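Local coordinates for protein Asp/Glu-specific dipeptidyl-peptidase (Flavobacterium psychrophilum, PDB 5JXF) that removes dipeptides from the N-terminus of oligopeptides as a serine peptidase of family S46, cutting strictly after aspartate or glutamate, at residues A[428-431]-A[432-435]; A[506-509]-A[510-514]. All coordinates share one frame; numbering follows the deposited sequence.

How the contacts relate
Contact 1 (428-431 with 432-435) and contact 2 (506-509 with 510-514) are both local contacts along one continuous piece of chain: contact 1 is about two turns in the C-terminal part of helix 417-435, contact 2 two loop residues, the N-cap among them, and the helix 508-514 that follows. Their centres lie 21 Å apart and their nearest atoms about 7 Å, so they do not touch directly. Helices 437-450 and 519-528 border both, and Phe511 of contact 2 also packs on Leu421 and Leu425, earlier in the helix that carries contact 1. Both are surface contacts, their centres 30 and 32 Å from the centre of the chain, and both stand away from the bound arginine and aspartate and from the probable charge relay of His101, Asp237 and Ser662.

Contact 1 of 2, residues A[428-431]-A[432-435]; sequences LEQV and FITK
Gln430 O is gripped twice by Thr434, through its backbone N at 3.0 Å and its hydroxyl OG1, also at 3.0 Å. The hydroxyl comes in nearly along the C=O axis, while the amide sits above the carbonyl plane, 38° out of it. Because OG1 stands beside the threonine's own backbone N (chi1 -64°), it folds back over the preceding turn, the usual way a helical threonine shares a main-chain acceptor. One residue on, Lys435 N closes the next i to i+4 bond on Val431 O at 2.6 Å, in the carbonyl plane; Thr434 N adds a weak second bond to the same oxygen. Side chains follow the helical spacing. Ile433 CD1 reaches Gln430 CG at 3.6 Å, the two chains crossing obliquely, and Ile433 CG1 lies 3.6 Å from Glu429 O. Val431 CG1 lies beside its own carbonyl carbon (chi1 175°) and thereby comes within 4.1 Å of Lys435 CB, the two chains meeting at a slant. Phe432 touches this turn through CB, 3.4 Å from Glu429 O, and sends its ring away. That ring packs on Ala519 and Leu523 of helix 519-528, whereas Leu428 touches Arg443 and Lys444 of helix 437-450, and Val431 touches Ala439 and Arg443.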
loop_
_atom_site.group_PDB
_atom_site.type_symbol
_atom_site.label_atom_id
_atom_site.label_comp_id
_atom_site.label_asym_id
_atom_site.label_seq_id
_atom_site.Cartn_x
_atom_site.Cartn_y
_atom_site.Cartn_z
ATOM N N LEU A 428 3.154 42.030 -20.869
ATOM C CA LEU A 428 3.099 42.701 -22.166
ATOM C C LEU A 428 2.825 44.211 -22.023
ATOM O O LEU A 428 3.336 45.007 -22.818
ATOM C CB LEU A 428 2.032 42.049 -23.047
ATOM C CG LEU A 428 1.879 42.454 -24.517
ATOM C CD1 LEU A 428 3.111 42.039 -25.309
ATOM C CD2 LEU A 428 0.618 41.840 -25.120
ATOM N N GLU A 429 2.044 44.598 -21.014
ATOM C CA GLU A 429 1.861 46.010 -20.667
ATOM C C GLU A 429 3.170 46.750 -20.421
ATOM O O GLU A 429 3.340 47.887 -20.851
ATOM C CB GLU A 429 0.990 46.124 -19.421
ATOM C CG GLU A 429 0.593 47.513 -18.981
ATOM C CD GLU A 429 0.687 47.619 -17.477
ATOM O OE1 GLU A 429 1.187 46.645 -16.879
ATOM O OE2 GLU A 429 0.250 48.629 -16.889
ATOM N N GLN A 430 4.100 46.114 -19.720
ATOM C CA GLN A 430 5.338 46.796 -19.372
ATOM C C GLN A 430 6.419 46.675 -20.451
ATOM O O GLN A 430 7.436 47.356 -20.376
ATOM C CB GLN A 430 5.872 46.291 -18.032
ATOM C CG GLN A 430 5.756 47.338 -16.937
ATOM C CD GLN A 430 6.576 47.009 -15.706
ATOM O OE1 GLN A 430 6.027 46.698 -14.649
ATOM N NE2 GLN A 430 7.897 47.091 -15.832
ATOM N N VAL A 431 6.205 45.823 -21.451
ATOM C CA VAL A 431 7.049 45.842 -22.644
ATOM C C VAL A 431 6.873 47.195 -23.346
ATOM O O VAL A 431 7.857 47.850 -23.738
ATOM C CB VAL A 431 6.706 44.687 -23.617
ATOM C CG1 VAL A 431 7.516 44.806 -24.902
ATOM C CG2 VAL A 431 6.950 43.345 -22.955
ATOM N N PHE A 432 5.614 47.616 -23.474
ATOM C CA PHE A 432 5.273 48.909 -24.066
ATOM C C PHE A 432 5.993 50.046 -23.356
ATOM O O PHE A 432 6.626 50.891 -23.987
ATOM C CB PHE A 432 3.763 49.152 -24.016
ATOM C CG PHE A 432 3.356 50.538 -24.455
ATOM C CD1 PHE A 432 3.112 50.811 -25.793
ATOM C CD2 PHE A 432 3.220 51.570 -23.528
ATOM C CE1 PHE A 432 2.738 52.076 -26.198
ATOM C CE2 PHE A 432 2.851 52.841 -23.927
ATOM C CZ PHE A 432 2.610 53.096 -25.263
ATOM N N ILE A 433 5.869 50.051 -22.033
ATOM C CA ILE A 433 6.518 51.030 -21.171
ATOM C C ILE A 433 8.044 51.047 -21.345
ATOM O O ILE A 433 8.660 52.118 -21.390
ATOM C CB ILE A 433 6.179 50.748 -19.691
ATOM C CG1 ILE A 433 4.673 50.894 -19.455
ATOM C CG2 ILE A 433 6.965 51.672 -18.771
ATOM C CD1 ILE A 433 4.217 50.385 -18.107
ATOM N N THR A 434 8.643 49.861 -21.461
ATOM C CA THR A 434 10.105 49.702 -21.455
ATOM C C THR A 434 10.760 49.758 -22.817
ATOM O O THR A 434 11.716 50.497 -23.043
ATOM C CB THR A 434 10.503 48.354 -20.827
ATOM O OG1 THR A 434 10.104 48.340 -19.453
ATOM C CG2 THR A 434 12.006 48.116 -20.938
ATOM N N LYS A 435 10.231 48.945 -23.712
ATOM C CA LYS A 435 10.885 48.592 -24.947
ATOM C C LYS A 435 10.214 49.268 -26.147
ATOM O O LYS A 435 10.758 49.283 -27.255
ATOM C CB LYS A 435 10.893 47.057 -25.036
ATOM C CG LYS A 435 12.003 46.291 -24.111
ATOM C CD LYS A 435 13.297 46.405 -24.971
ATOM C CE LYS A 435 14.450 45.651 -24.236
ATOM N NZ LYS A 435 13.542 44.567 -23.716
#

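Contact 2 of 2, residues A[506-509]-A[510-514]; sequences VDYA and NFKAL
Asn510 packs against Asp507, the N-cap of helix 508-514, whose OD1 accepts a weak capping bond from Ala509 N. The two side chains cross at about a right angle, carboxylate and amide planes 68° apart, with Asn510 ND2 3.2 Å from Asp507 CB; Asn510 CB lies as near to Asp507 O. That carbonyl also takes the first bond of the helix, from Phe511 N at 2.7 Å and almost straight (171° at the hydrogen). Tyr508 O accepts in turn from Lys512 N at 2.9 Å. A chi1 of -167° swings the Tyr508 ring away from its own backbone N and toward the following turn, where CE1 meets Phe511 CD2 at 4.2 Å near the plane of the tyrosine ring. Beyond the contact, Tyr508 OH is hydrogen-bonded to Ile448 O and the ring meets that of Phe455, tying the helix start to the neighbouring helices. The extended Lys512 chain makes a CH-pi contact over one face, its CE 3.8 Å from the Tyr508 ring centroid. A serine in place of Tyr508 would probably leave Ile448 O without this partner and Lys512 CE without the ring face beneath it. That CE is displaced toward the CZ and CE2 side of the rim.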
loop_
_atom_site.group_PDB
_atom_site.type_symbol
_atom_site.label_atom_id
_atom_site.label_comp_id
_atom_site.label_asym_id
_atom_site.label_seq_id
_atom_site.Cartn_x
_atom_site.Cartn_y
_atom_site.Cartn_z
ATOM N N VAL A 506 -11.958 34.509 -21.782
ATOM C CA VAL A 506 -12.540 33.165 -21.825
ATOM C C VAL A 506 -12.482 32.549 -23.226
ATOM O O VAL A 506 -12.329 31.343 -23.368
ATOM C CB VAL A 506 -14.021 33.153 -21.336
ATOM C CG1 VAL A 506 -14.115 33.581 -19.877
ATOM C CG2 VAL A 506 -14.905 34.027 -22.220
ATOM N N ASP A 507 -12.577 33.388 -24.254
ATOM C CA ASP A 507 -12.730 32.921 -25.629
ATOM C C ASP A 507 -11.634 33.490 -26.541
ATOM O O ASP A 507 -11.171 34.614 -26.340
ATOM C CB ASP A 507 -14.129 33.299 -26.130
ATOM C CG ASP A 507 -14.361 32.943 -27.583
ATOM O OD1 ASP A 507 -13.672 32.041 -28.104
ATOM O OD2 ASP A 507 -15.263 33.553 -28.197
ATOM N N TYR A 508 -11.214 32.708 -27.535
ATOM C CA TYR A 508 -10.130 33.120 -28.424
ATOM C C TYR A 508 -10.547 34.234 -29.377
ATOM O O TYR A 508 -9.803 35.196 -29.587
ATOM C CB TYR A 508 -9.626 31.939 -29.235
ATOM C CG TYR A 508 -8.319 32.204 -29.946
ATOM C CD1 TYR A 508 -7.397 33.112 -29.437
ATOM C CD2 TYR A 508 -8.010 31.553 -31.130
ATOM C CE1 TYR A 508 -6.198 33.351 -30.082
ATOM C CE2 TYR A 508 -6.817 31.786 -31.783
ATOM C CZ TYR A 508 -5.913 32.685 -31.255
ATOM O OH TYR A 508 -4.723 32.918 -31.908
ATOM N N ALA A 509 -11.723 34.074 -29.975
ATOM C CA ALA A 509 -12.289 35.089 -30.849
ATOM C C ALA A 509 -12.445 36.376 -30.058
ATOM O O ALA A 509 -12.130 37.468 -30.537
ATOM C CB ALA A 509 -13.618 34.635 -31.403
ATOM N N ASN A 510 -12.940 36.228 -28.835
ATOM C CA ASN A 510 -12.947 37.315 -27.876
ATOM C C ASN A 510 -11.534 37.892 -27.718
ATOM O O ASN A 510 -11.293 39.035 -28.105
ATOM C CB ASN A 510 -13.512 36.831 -26.536
ATOM C CG ASN A 510 -15.034 36.871 -26.494
ATOM O OD1 ASN A 510 -15.668 37.557 -27.297
ATOM N ND2 ASN A 510 -15.624 36.119 -25.569
ATOM N N PHE A 511 -10.610 37.097 -27.178
ATOM C CA PHE A 511 -9.236 37.540 -26.899
ATOM C C PHE A 511 -8.573 38.341 -28.028
ATOM O O PHE A 511 -7.869 39.314 -27.753
ATOM C CB PHE A 511 -8.353 36.336 -26.556
ATOM C CG PHE A 511 -6.909 36.691 -26.276
ATOM C CD1 PHE A 511 -6.539 37.273 -25.077
ATOM C CD2 PHE A 511 -5.920 36.428 -27.216
ATOM C CE1 PHE A 511 -5.212 37.588 -24.829
ATOM C CE2 PHE A 511 -4.596 36.740 -26.969
ATOM C CZ PHE A 511 -4.244 37.316 -25.778
ATOM N N LYS A 512 -8.791 37.938 -29.282
ATOM C CA LYS A 512 -8.246 38.666 -30.435
ATOM C C LYS A 512 -8.833 40.085 -30.549
ATOM O O LYS A 512 -8.131 41.039 -30.911
ATOM C CB LYS A 512 -8.512 37.898 -31.737
ATOM C CG LYS A 512 -7.671 36.643 -31.969
ATOM C CD LYS A 512 -8.124 35.962 -33.263
ATOM C CE LYS A 512 -7.322 34.715 -33.588
ATOM N NZ LYS A 512 -7.880 34.004 -34.779
ATOM N N ALA A 513 -10.124 40.211 -30.248
ATOM C CA ALA A 513 -10.829 41.484 -30.368
ATOM C C ALA A 513 -10.324 42.486 -29.337
ATOM O O ALA A 513 -10.239 43.687 -29.608
ATOM C CB ALA A 513 -12.335 41.277 -30.217
ATOM N N LEU A 514 -9.995 41.976 -28.153
ATOM C CA LEU A 514 -9.474 42.802 -27.074
ATOM C C LEU A 514 -8.130 43.418 -27.460
ATOM O O LEU A 514 -7.814 44.536 -27.060
ATOM C CB LEU A 514 -9.330 41.973 -25.798
ATOM C CG LEU A 514 -9.038 42.689 -24.479
ATOM C CD1 LEU A 514 -10.216 43.559 -24.055
ATOM C CD2 LEU A 514 -8.697 41.668 -23.404
#